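3-hydroxyacyl-CoA dehydrogenase type-2 (Mycobacterium avium, PDB 3PPI) probably catalyses the NAD-dependent interconversion of 3-hydroxyacyl-CoA and 3-oxoacyl-CoA thioesters, as a Rossmann-type short-chain dehydrogenase/reductase. Local coordinates at residues Y106-H111 / A168-A173; D138-G143 / A189-V194; G196-A201 / G267-L272. All coordinates share one frame; numbering follows the deposited sequence.

The three contacts show how one Rossmann-type sheet and its helices frame a probable catalytic centre. Interaction 1 joins strands 103-109 and 167-172 at the chain's centre; interaction 2 packs helix 130-156 against helix 185-205, about 13 Å away between centres. Two probable hydrogen bonds connect them: His111 NE2 to Leu139 O at 2.9 Å and Lys191 NZ to Thr172 O at 3.0 Å. Lys191, of a YxxxK motif, is probably in the active site. Interaction 3 sets a later part of helix 185-205 against the lead-in to 269-272, an outermost strand within this chain. It meets interaction 1 at Leu171 CD1 and Leu197 CD2, 4.1 Å apart. Interactions 2 and 3 also touch the second subunit.

Interaction 1: residues Y106-H111 / A168-A173; sequences YAVVAH and ALVLTA
Ala168 lies near the start of the pairing of two central parallel strands of the Rossmann-type sheet, its CB 4.0 Å from CD1 of Tyr106 while its carbonyl O lies at the edge of the tyrosine ring, near the ring plane. That same oxygen receives a weak bond from Ala107 N. The strand axes differ in direction by only 2°, and residues from Tyr106/Ala168 to Val108/Val170 pair one to one. On the other face, Leu169 reaches across with one branch, CD2 resting 3.8 Å from Ala107 CB. Val170 is held through both backbone N and backbone O: N donates to Ala107 O at 3.0 Å, and O accepts from Val109 N at 2.8 Å, both bonds close to straight. Its side chain lies alongside that of Val108 and points the same way, packed against Leu259 and Leu260 of helix 249-261. Leu171 lies beside Val109 on the opposite face, CD2 to CG2 3.9 Å, where helices 130-156 and 185-205 cover them. At the strand end Thr172 changes the pattern. A chi1 of -51° sets its hydroxyl beside the backbone N, and OG1 donates to Val109 O over 2.7 Å, approaching from 39° above the carbonyl plane.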
ATOM      1  N   TYR A 106      11.204   7.336  25.426  1.00 21.33           N
ATOM      2  CA  TYR A 106      10.452   7.771  24.259  1.00 20.47           C
ATOM      3  C   TYR A 106      11.185   8.811  23.428  1.00 20.50           C
ATOM      4  O   TYR A 106      11.893   9.649  23.963  1.00 21.37           O
ATOM      5  CB  TYR A 106       9.138   8.389  24.718  1.00 20.64           C
ATOM      6  CG  TYR A 106       8.312   7.486  25.598  1.00 19.95           C
ATOM      7  CD1 TYR A 106       7.636   6.412  25.057  1.00 19.55           C
ATOM      8  CD2 TYR A 106       8.229   7.695  26.971  1.00 21.25           C
ATOM      9  CE1 TYR A 106       6.877   5.573  25.839  1.00 21.54           C
ATOM     10  CE2 TYR A 106       7.472   6.856  27.775  1.00 22.46           C
ATOM     11  CZ  TYR A 106       6.796   5.793  27.194  1.00 22.38           C
ATOM     12  OH  TYR A 106       6.046   4.940  27.940  1.00 24.30           O
ATOM     13  N   ALA A 107      10.991   8.768  22.114  1.00 19.66           N
ATOM     14  CA  ALA A 107      11.460   9.838  21.247  1.00 19.19           C
ATOM     15  C   ALA A 107      10.442  10.059  20.137  1.00 18.54           C
ATOM     16  O   ALA A 107       9.803   9.111  19.675  1.00 18.07           O
ATOM     17  CB  ALA A 107      12.830   9.507  20.668  1.00 18.48           C
ATOM     18  N   VAL A 108      10.277  11.320  19.742  1.00 18.33           N
ATOM     19  CA  VAL A 108       9.511  11.667  18.561  1.00 17.38           C
ATOM     20  C   VAL A 108      10.469  12.411  17.633  1.00 17.59           C
ATOM     21  O   VAL A 108      10.998  13.453  17.997  1.00 19.00           O
ATOM     22  CB  VAL A 108       8.255  12.528  18.919  1.00 17.50           C
ATOM     23  CG1 VAL A 108       7.476  12.851  17.670  1.00 15.68           C
ATOM     24  CG2 VAL A 108       7.359  11.792  19.973  1.00 17.26           C
ATOM     25  N   VAL A 109      10.715  11.851  16.450  1.00 17.71           N
ATOM     26  CA  VAL A 109      11.681  12.402  15.498  1.00 18.20           C
ATOM     27  C   VAL A 109      10.908  13.298  14.538  1.00 18.58           C
ATOM     28  O   VAL A 109      10.316  12.826  13.574  1.00 18.90           O
ATOM     29  CB  VAL A 109      12.420  11.272  14.757  1.00 17.62           C
ATOM     30  CG1 VAL A 109      13.538  11.830  13.883  1.00 19.12           C
ATOM     31  CG2 VAL A 109      12.970  10.265  15.744  1.00 17.87           C
ATOM     32  N   ALA A 110      10.873  14.590  14.825  1.00 19.71           N
ATOM     33  CA  ALA A 110       9.945  15.490  14.151  1.00 20.44           C
ATOM     34  C   ALA A 110      10.616  16.691  13.510  1.00 22.08           C
ATOM     35  O   ALA A 110       9.944  17.673  13.230  1.00 23.22           O
ATOM     36  CB  ALA A 110       8.858  15.959  15.140  1.00 19.87           C
ATOM     37  N   HIS A 111      11.925  16.633  13.283  1.00 23.53           N
ATOM     38  CA  HIS A 111      12.599  17.717  12.577  1.00 24.98           C
ATOM     39  C   HIS A 111      12.023  17.850  11.161  1.00 26.76           C
ATOM     40  O   HIS A 111      11.860  16.858  10.437  1.00 25.04           O
ATOM     41  CB  HIS A 111      14.135  17.577  12.597  1.00 24.89           C
ATOM     42  CG  HIS A 111      14.660  16.288  12.047  1.00 23.30           C
ATOM     43  ND1 HIS A 111      14.721  15.131  12.791  1.00 22.36           N
ATOM     44  CD2 HIS A 111      15.196  15.984  10.838  1.00 22.23           C
ATOM     45  CE1 HIS A 111      15.242  14.162  12.058  1.00 21.50           C
ATOM     46  NE2 HIS A 111      15.524  14.650  10.862  1.00 20.69           N
ATOM     47  N   ALA A 168       9.079   3.457  23.325  1.00 17.24           N
ATOM     48  CA  ALA A 168       8.481   3.612  22.003  1.00 17.06           C
ATOM     49  C   ALA A 168       9.049   4.804  21.263  1.00 16.91           C
ATOM     50  O   ALA A 168       9.386   5.825  21.874  1.00 17.96           O
ATOM     51  CB  ALA A 168       6.952   3.740  22.110  1.00 16.42           C
ATOM     52  N   LEU A 169       9.148   4.656  19.944  1.00 17.10           N
ATOM     53  CA  LEU A 169       9.614   5.704  19.052  1.00 17.01           C
ATOM     54  C   LEU A 169       8.495   6.062  18.081  1.00 16.36           C
ATOM     55  O   LEU A 169       7.736   5.193  17.670  1.00 16.31           O
ATOM     56  CB  LEU A 169      10.815   5.243  18.239  1.00 16.67           C
ATOM     57  CG  LEU A 169      12.035   4.720  18.978  1.00 19.33           C
ATOM     58  CD1 LEU A 169      13.110   4.266  17.956  1.00 19.25           C
ATOM     59  CD2 LEU A 169      12.551   5.753  19.953  1.00 21.27           C
ATOM     60  N   VAL A 170       8.413   7.350  17.748  1.00 15.88           N
ATOM     61  CA  VAL A 170       7.573   7.861  16.690  1.00 15.39           C
ATOM     62  C   VAL A 170       8.493   8.581  15.718  1.00 16.27           C
ATOM     63  O   VAL A 170       9.186   9.520  16.099  1.00 16.96           O
ATOM     64  CB  VAL A 170       6.501   8.832  17.217  1.00 15.52           C
ATOM     65  CG1 VAL A 170       5.669   9.426  16.080  1.00 13.70           C
ATOM     66  CG2 VAL A 170       5.592   8.091  18.200  1.00 15.69           C
ATOM     67  N   LEU A 171       8.515   8.104  14.476  1.00 15.63           N
ATOM     68  CA  LEU A 171       9.234   8.770  13.401  1.00 15.71           C
ATOM     69  C   LEU A 171       8.229   9.612  12.597  1.00 15.72           C
ATOM     70  O   LEU A 171       7.008   9.377  12.662  1.00 15.30           O
ATOM     71  CB  LEU A 171       9.909   7.747  12.504  1.00 14.79           C
ATOM     72  CG  LEU A 171      10.561   6.509  13.158  1.00 16.27           C
ATOM     73  CD1 LEU A 171      11.156   5.592  12.074  1.00 15.25           C
ATOM     74  CD2 LEU A 171      11.619   6.920  14.175  1.00 16.40           C
ATOM     75  N   THR A 172       8.731  10.596  11.857  1.00 15.83           N
ATOM     76  CA  THR A 172       7.883  11.428  11.019  1.00 16.43           C
ATOM     77  C   THR A 172       8.281  11.254   9.550  1.00 16.00           C
ATOM     78  O   THR A 172       9.426  11.504   9.150  1.00 15.61           O
ATOM     79  CB  THR A 172       7.926  12.906  11.412  1.00 17.68           C
ATOM     80  OG1 THR A 172       7.696  13.057  12.819  1.00 19.95           O
ATOM     81  CG2 THR A 172       6.849  13.703  10.640  1.00 16.57           C
ATOM     82  N   ALA A 173       7.320  10.806   8.755  1.00 15.74           N
ATOM     83  CA  ALA A 173       7.487  10.717   7.328  1.00 15.11           C
ATOM     84  C   ALA A 173       6.722  11.866   6.677  1.00 16.09           C
ATOM     85  O   ALA A 173       6.884  13.034   7.069  1.00 17.71           O
ATOM     86  CB  ALA A 173       6.999   9.375   6.849  1.00 14.81           C
TER

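Interaction 2: residues D138-G143 / A189-V194; sequences DLYLNG and AAKAGV
Lys191 NZ, 3.9 Å from Tyr140 CD1, is gripped by several oxygens: a water at 2.7 Å, Thr172 O and, more weakly, Ala173 O. It is the lysine of a YxxxK motif, and the water carries the contact onward to Tyr140 O at 2.9 Å, a carbonyl that also accepts from Thr144 OG1. This carbonyl-water-lysine chain resembles the proposed proton relay of classical short-chain dehydrogenases, in which an asparagine usually supplies the carbonyl; here a tyrosine does so. The lysine reaches the water through a bend at chi2 (-59°), and its end passes obliquely by the tyrosine ring.

The carbonyl belongs to a locally widened helix. Gly143 N bonds to Asp138 O over 2.8 Å, a pi-type turn, consistent with the kink known at this place in the family. Tyr140 OH is hydrogen-bonded to Gly112 O, while Leu139 CG sits over the centre of one ring face.

Beside this polar chain the two helices run nearly parallel, 16° apart. Tyr140 CB meets Ala190 CB, and Leu141, with CG anti to its own N, lays its branches on the main chain of Gly193, where the lack of a side chain leaves room for them. Ile137 of the second subunit packs on Leu141, so the helix pair belongs to a subunit interface. Val194 closes the contact, its CG2 at 3.5 Å from Tyr140 O.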
ATOM      1  N   ASP A 138      20.181  13.010   3.670  1.00 19.82           N
ATOM      2  CA  ASP A 138      20.971  13.120   4.906  1.00 21.41           C
ATOM      3  C   ASP A 138      20.146  13.631   6.100  1.00 21.25           C
ATOM      4  O   ASP A 138      20.198  13.052   7.173  1.00 21.32           O
ATOM      5  CB  ASP A 138      22.182  14.041   4.741  1.00 22.89           C
ATOM      6  CG  ASP A 138      23.315  13.424   3.910  1.00 25.62           C
ATOM      7  OD1 ASP A 138      23.398  12.187   3.735  1.00 30.75           O
ATOM      8  OD2 ASP A 138      24.141  14.210   3.417  1.00 31.46           O
ATOM      9  N   LEU A 139      19.369  14.688   5.895  1.00 20.82           N
ATOM     10  CA  LEU A 139      18.614  15.306   6.977  1.00 20.91           C
ATOM     11  C   LEU A 139      17.429  14.431   7.417  1.00 20.64           C
ATOM     12  O   LEU A 139      17.261  14.172   8.613  1.00 20.13           O
ATOM     13  CB  LEU A 139      18.095  16.689   6.550  1.00 21.03           C
ATOM     14  CG  LEU A 139      17.295  17.480   7.596  1.00 21.98           C
ATOM     15  CD1 LEU A 139      18.140  17.660   8.866  1.00 22.09           C
ATOM     16  CD2 LEU A 139      16.845  18.845   7.060  1.00 23.39           C
ATOM     17  N   TYR A 140      16.617  13.978   6.455  1.00 19.66           N
ATOM     18  CA  TYR A 140      15.329  13.343   6.760  1.00 19.00           C
ATOM     19  C   TYR A 140      15.388  11.835   6.961  1.00 18.78           C
ATOM     20  O   TYR A 140      14.605  11.286   7.760  1.00 19.05           O
ATOM     21  CB  TYR A 140      14.271  13.702   5.700  1.00 18.56           C
ATOM     22  CG  TYR A 140      13.983  15.165   5.692  1.00 20.97           C
ATOM     23  CD1 TYR A 140      13.321  15.757   6.759  1.00 22.48           C
ATOM     24  CD2 TYR A 140      14.433  15.986   4.653  1.00 22.88           C
ATOM     25  CE1 TYR A 140      13.094  17.136   6.787  1.00 25.05           C
ATOM     26  CE2 TYR A 140      14.203  17.342   4.668  1.00 23.69           C
ATOM     27  CZ  TYR A 140      13.525  17.914   5.739  1.00 24.71           C
ATOM     28  OH  TYR A 140      13.315  19.272   5.794  1.00 27.09           O
ATOM     29  N   LEU A 141      16.284  11.163   6.230  1.00 17.81           N
ATOM     30  CA  LEU A 141      16.437   9.714   6.354  1.00 16.76           C
ATOM     31  C   LEU A 141      17.623   9.376   7.269  1.00 17.67           C
ATOM     32  O   LEU A 141      17.427   8.784   8.336  1.00 17.07           O
ATOM     33  CB  LEU A 141      16.572   9.054   4.981  1.00 15.61           C
ATOM     34  CG  LEU A 141      16.706   7.533   4.951  1.00 15.57           C
ATOM     35  CD1 LEU A 141      15.627   6.851   5.840  1.00 14.98           C
ATOM     36  CD2 LEU A 141      16.630   7.041   3.507  1.00 16.38           C
ATOM     37  N   ASN A 142      18.847   9.737   6.879  1.00 18.48           N
ATOM     38  CA  ASN A 142      20.023   9.437   7.728  1.00 19.00           C
ATOM     39  C   ASN A 142      19.869  10.039   9.134  1.00 19.21           C
ATOM     40  O   ASN A 142      20.154   9.379  10.126  1.00 18.84           O
ATOM     41  CB  ASN A 142      21.367   9.889   7.101  1.00 19.94           C
ATOM     42  CG  ASN A 142      21.702   9.147   5.811  1.00 21.47           C
ATOM     43  OD1 ASN A 142      20.987   8.272   5.412  1.00 28.63           O
ATOM     44  ND2 ASN A 142      22.784   9.523   5.154  1.00 25.95           N
ATOM     45  N   GLY A 143      19.397  11.280   9.215  1.00 18.69           N
ATOM     46  CA  GLY A 143      19.169  11.922  10.508  1.00 19.21           C
ATOM     47  C   GLY A 143      18.184  11.153  11.383  1.00 18.60           C
ATOM     48  O   GLY A 143      18.407  10.968  12.583  1.00 19.26           O
ATOM     49  N   ALA A 189      11.643  10.493  -1.841  1.00 13.07           N
ATOM     50  CA  ALA A 189      12.580   9.381  -1.584  1.00 13.09           C
ATOM     51  C   ALA A 189      12.944   9.263  -0.097  1.00 12.86           C
ATOM     52  O   ALA A 189      12.868   8.179   0.496  1.00 12.52           O
ATOM     53  CB  ALA A 189      13.834   9.561  -2.444  1.00 12.59           C
ATOM     54  N   ALA A 190      13.283  10.388   0.508  1.00 13.09           N
ATOM     55  CA  ALA A 190      13.698  10.418   1.914  1.00 13.64           C
ATOM     56  C   ALA A 190      12.572   9.943   2.819  1.00 13.73           C
ATOM     57  O   ALA A 190      12.766   9.101   3.688  1.00 14.67           O
ATOM     58  CB  ALA A 190      14.128  11.810   2.296  1.00 13.56           C
ATOM     59  N   LYS A 191      11.380  10.439   2.575  1.00 13.73           N
ATOM     60  CA  LYS A 191      10.236  10.105   3.423  1.00 13.43           C
ATOM     61  C   LYS A 191       9.713   8.691   3.188  1.00 12.49           C
ATOM     62  O   LYS A 191       9.255   8.023   4.131  1.00 12.14           O
ATOM     63  CB  LYS A 191       9.168  11.175   3.217  1.00 13.82           C
ATOM     64  CG  LYS A 191       9.631  12.584   3.714  1.00 14.76           C
ATOM     65  CD  LYS A 191       9.990  12.572   5.210  1.00 16.84           C
ATOM     66  CE  LYS A 191       9.911  13.993   5.888  1.00 18.18           C
ATOM     67  NZ  LYS A 191       9.940  13.917   7.401  1.00 16.48           N
ATOM     68  N   ALA A 192       9.803   8.217   1.946  1.00 12.12           N
ATOM     69  CA  ALA A 192       9.537   6.800   1.645  1.00 11.68           C
ATOM     70  C   ALA A 192      10.515   5.877   2.381  1.00 11.41           C
ATOM     71  O   ALA A 192      10.135   4.807   2.900  1.00 11.39           O
ATOM     72  CB  ALA A 192       9.544   6.551   0.118  1.00 10.79           C
ATOM     73  N   GLY A 193      11.770   6.297   2.457  1.00 11.63           N
ATOM     74  CA  GLY A 193      12.765   5.572   3.242  1.00 12.12           C
ATOM     75  C   GLY A 193      12.338   5.440   4.701  1.00 12.23           C
ATOM     76  O   GLY A 193      12.431   4.357   5.277  1.00 13.04           O
ATOM     77  N   VAL A 194      11.866   6.528   5.305  1.00 12.57           N
ATOM     78  CA  VAL A 194      11.348   6.490   6.686  1.00 13.49           C
ATOM     79  C   VAL A 194      10.124   5.566   6.841  1.00 14.15           C
ATOM     80  O   VAL A 194      10.035   4.738   7.770  1.00 14.42           O
ATOM     81  CB  VAL A 194      11.016   7.921   7.199  1.00 13.95           C
ATOM     82  CG1 VAL A 194      10.354   7.863   8.584  1.00 13.68           C
ATOM     83  CG2 VAL A 194      12.304   8.747   7.293  1.00 13.57           C
TER
HETATM   84  O   HOH W   1      12.271  12.887   8.409  1.00 27.48           O

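Interaction 3: residues G196-A201 / G267-L272; sequences GLTIAA and GEVMRL
Thr198 CG2 is the methyl that presses on the turn leading into strand 269-272: it lies 3.6 Å from Glu268 O and 3.8 Å from Gly267 C. The setting is the far edge of the Rossmann-type sheet, where helix 185-205, the crossover between strands 167-172 and 210-217, also covers the start of the strand next in line. The threonine turns its two branches to different tasks. With chi1 at -50° the methyl is anti to the backbone N and faces the turn, whereas OG1 folds back beside that N. From there OG1 still touches Val269 CG2 at 3.9 Å, the two side chains crossing at a slant.

Ile199 adds a second contact on Gly267. Its CD1 rests 3.9 Å from Gly267 O and almost as near to Gly267 CA. Having no side chain, Gly267 lets this methyl settle directly on the main chain; its positive phi of 61° is a conformation that glycine adopts readily.

The next shell fixes these groups. Thr198 OG1 is hydrogen-bonded to Thr214 OG1 of the neighbouring strand and to the helix carbonyl of Val194, which ties the threonine's rotation to both helix and sheet, while Glu268 N is held by Asn213 OD1. Farther out lies the third subunit of the four-chain assembly: Glu268 OE2 accepts from the N of its Arg271, the reciprocal bond joins Arg271 N here to its Glu268, and Gly267 O receives Arg277 NH2 from it. The other oxygen of Glu268, OE1, turns back to its own chain and takes a weak, bent bond from Val269 N, 3.0 Å long.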
ATOM      1  N   GLY A 196       9.401   2.935   5.012  1.00 15.18           N
ATOM      2  CA  GLY A 196       9.859   1.532   4.926  1.00 15.15           C
ATOM      3  C   GLY A 196      10.690   1.061   6.123  1.00 15.54           C
ATOM      4  O   GLY A 196      10.702  -0.114   6.494  1.00 15.14           O
ATOM      5  N   LEU A 197      11.384   1.999   6.733  1.00 15.91           N
ATOM      6  CA  LEU A 197      12.169   1.729   7.929  1.00 16.60           C
ATOM      7  C   LEU A 197      11.272   1.267   9.096  1.00 16.00           C
ATOM      8  O   LEU A 197      11.712   0.495   9.945  1.00 16.07           O
ATOM      9  CB  LEU A 197      12.928   3.001   8.325  1.00 17.07           C
ATOM     10  CG  LEU A 197      13.714   3.009   9.628  1.00 18.95           C
ATOM     11  CD1 LEU A 197      14.722   1.856   9.624  1.00 19.37           C
ATOM     12  CD2 LEU A 197      14.388   4.368   9.795  1.00 17.82           C
ATOM     13  N   THR A 198      10.023   1.729   9.105  1.00 15.07           N
ATOM     14  CA  THR A 198       9.141   1.539  10.252  1.00 14.83           C
ATOM     15  C   THR A 198       8.969   0.073  10.649  1.00 14.47           C
ATOM     16  O   THR A 198       9.285  -0.293  11.788  1.00 13.93           O
ATOM     17  CB  THR A 198       7.776   2.214  10.016  1.00 15.35           C
ATOM     18  OG1 THR A 198       7.989   3.566   9.584  1.00 16.54           O
ATOM     19  CG2 THR A 198       6.925   2.219  11.329  1.00 14.50           C
ATOM     20  N   ILE A 199       8.509  -0.777   9.728  1.00 14.12           N
ATOM     21  CA  ILE A 199       8.289  -2.200  10.047  1.00 14.13           C
ATOM     22  C   ILE A 199       9.613  -2.931  10.338  1.00 14.83           C
ATOM     23  O   ILE A 199       9.666  -3.809  11.215  1.00 14.55           O
ATOM     24  CB  ILE A 199       7.442  -2.947   8.978  1.00 13.41           C
ATOM     25  CG1 ILE A 199       7.077  -4.365   9.439  1.00 15.18           C
ATOM     26  CG2 ILE A 199       8.146  -2.974   7.592  1.00 14.18           C
ATOM     27  CD1 ILE A 199       6.264  -4.409  10.767  1.00 14.06           C
ATOM     28  N   ALA A 200      10.685  -2.543   9.647  1.00 14.96           N
ATOM     29  CA  ALA A 200      11.984  -3.193   9.832  1.00 15.75           C
ATOM     30  C   ALA A 200      12.540  -2.892  11.232  1.00 16.08           C
ATOM     31  O   ALA A 200      13.027  -3.785  11.908  1.00 16.71           O
ATOM     32  CB  ALA A 200      12.986  -2.748   8.724  1.00 15.40           C
ATOM     33  N   ALA A 201      12.471  -1.622  11.641  1.00 15.79           N
ATOM     34  CA  ALA A 201      12.871  -1.194  12.982  1.00 15.64           C
ATOM     35  C   ALA A 201      12.006  -1.811  14.089  1.00 15.88           C
ATOM     36  O   ALA A 201      12.538  -2.269  15.108  1.00 15.68           O
ATOM     37  CB  ALA A 201      12.839   0.340  13.070  1.00 15.83           C
ATOM     38  N   GLY A 267       4.965  -1.045  14.308  1.00 12.85           N
ATOM     39  CA  GLY A 267       5.332  -1.163  12.909  1.00 12.65           C
ATOM     40  C   GLY A 267       4.366  -0.560  11.908  1.00 12.28           C
ATOM     41  O   GLY A 267       4.289  -1.008  10.767  1.00 11.90           O
ATOM     42  N   GLU A 268       3.622   0.447  12.332  1.00 13.00           N
ATOM     43  CA  GLU A 268       2.545   1.023  11.552  1.00 12.61           C
ATOM     44  C   GLU A 268       2.876   2.448  11.139  1.00 12.78           C
ATOM     45  O   GLU A 268       3.549   3.186  11.857  1.00 13.27           O
ATOM     46  CB  GLU A 268       1.239   0.962  12.375  1.00 13.08           C
ATOM     47  CG  GLU A 268       0.042   1.834  11.898  1.00 14.64           C
ATOM     48  CD  GLU A 268      -0.473   1.466  10.501  1.00 18.17           C
ATOM     49  OE1 GLU A 268       0.258   0.799   9.703  1.00 19.47           O
ATOM     50  OE2 GLU A 268      -1.611   1.872  10.182  1.00 19.61           O
ATOM     51  N   VAL A 269       2.411   2.818   9.958  1.00 12.23           N
ATOM     52  CA  VAL A 269       2.475   4.193   9.487  1.00 12.58           C
ATOM     53  C   VAL A 269       1.062   4.779   9.495  1.00 12.70           C
ATOM     54  O   VAL A 269       0.149   4.235   8.851  1.00 12.45           O
ATOM     55  CB  VAL A 269       3.034   4.284   8.069  1.00 12.95           C
ATOM     56  CG1 VAL A 269       3.076   5.756   7.630  1.00 13.25           C
ATOM     57  CG2 VAL A 269       4.430   3.666   8.010  1.00 12.86           C
ATOM     58  N   MET A 270       0.890   5.862  10.244  1.00 12.40           N
ATOM     59  CA  MET A 270      -0.401   6.533  10.376  1.00 13.76           C
ATOM     60  C   MET A 270      -0.438   7.778   9.496  1.00 13.40           C
ATOM     61  O   MET A 270       0.287   8.750   9.750  1.00 13.45           O
ATOM     62  CB  MET A 270      -0.630   6.971  11.823  1.00 13.70           C
ATOM     63  CG  MET A 270      -1.934   7.726  12.013  1.00 17.89           C
ATOM     64  SD  MET A 270      -2.053   8.675  13.550  1.00 21.82           S
ATOM     65  CE  MET A 270      -2.033   7.397  14.764  1.00 22.47           C
ATOM     66  N   ARG A 271      -1.292   7.761   8.477  1.00 13.59           N
ATOM     67  CA  ARG A 271      -1.550   8.961   7.674  1.00 13.87           C
ATOM     68  C   ARG A 271      -2.383   9.948   8.476  1.00 14.05           C
ATOM     69  O   ARG A 271      -3.430   9.579   9.016  1.00 15.13           O
ATOM     70  CB  ARG A 271      -2.291   8.620   6.370  1.00 13.66           C
ATOM     71  CG  ARG A 271      -1.556   7.678   5.412  1.00 14.87           C
ATOM     72  CD  ARG A 271      -2.336   7.465   4.102  1.00 15.15           C
ATOM     73  NE  ARG A 271      -2.467   8.727   3.362  1.00 14.58           N
ATOM     74  CZ  ARG A 271      -2.027   8.973   2.130  1.00 17.41           C
ATOM     75  NH1 ARG A 271      -1.472   8.032   1.386  1.00 16.52           N
ATOM     76  NH2 ARG A 271      -2.198  10.189   1.608  1.00 17.74           N
ATOM     77  N   LEU A 272      -1.926  11.193   8.545  1.00 12.99           N
ATOM     78  CA  LEU A 272      -2.619  12.255   9.305  1.00 13.33           C
ATOM     79  C   LEU A 272      -2.773  13.449   8.362  1.00 13.00           C
ATOM     80  O   LEU A 272      -1.885  14.295   8.273  1.00 13.45           O
ATOM     81  CB  LEU A 272      -1.800  12.630  10.536  1.00 12.82           C
ATOM     82  CG  LEU A 272      -2.427  13.595  11.531  1.00 14.93           C
ATOM     83  CD1 LEU A 272      -3.628  12.932  12.186  1.00 14.34           C
ATOM     84  CD2 LEU A 272      -1.392  14.072  12.578  1.00 14.64           C
TER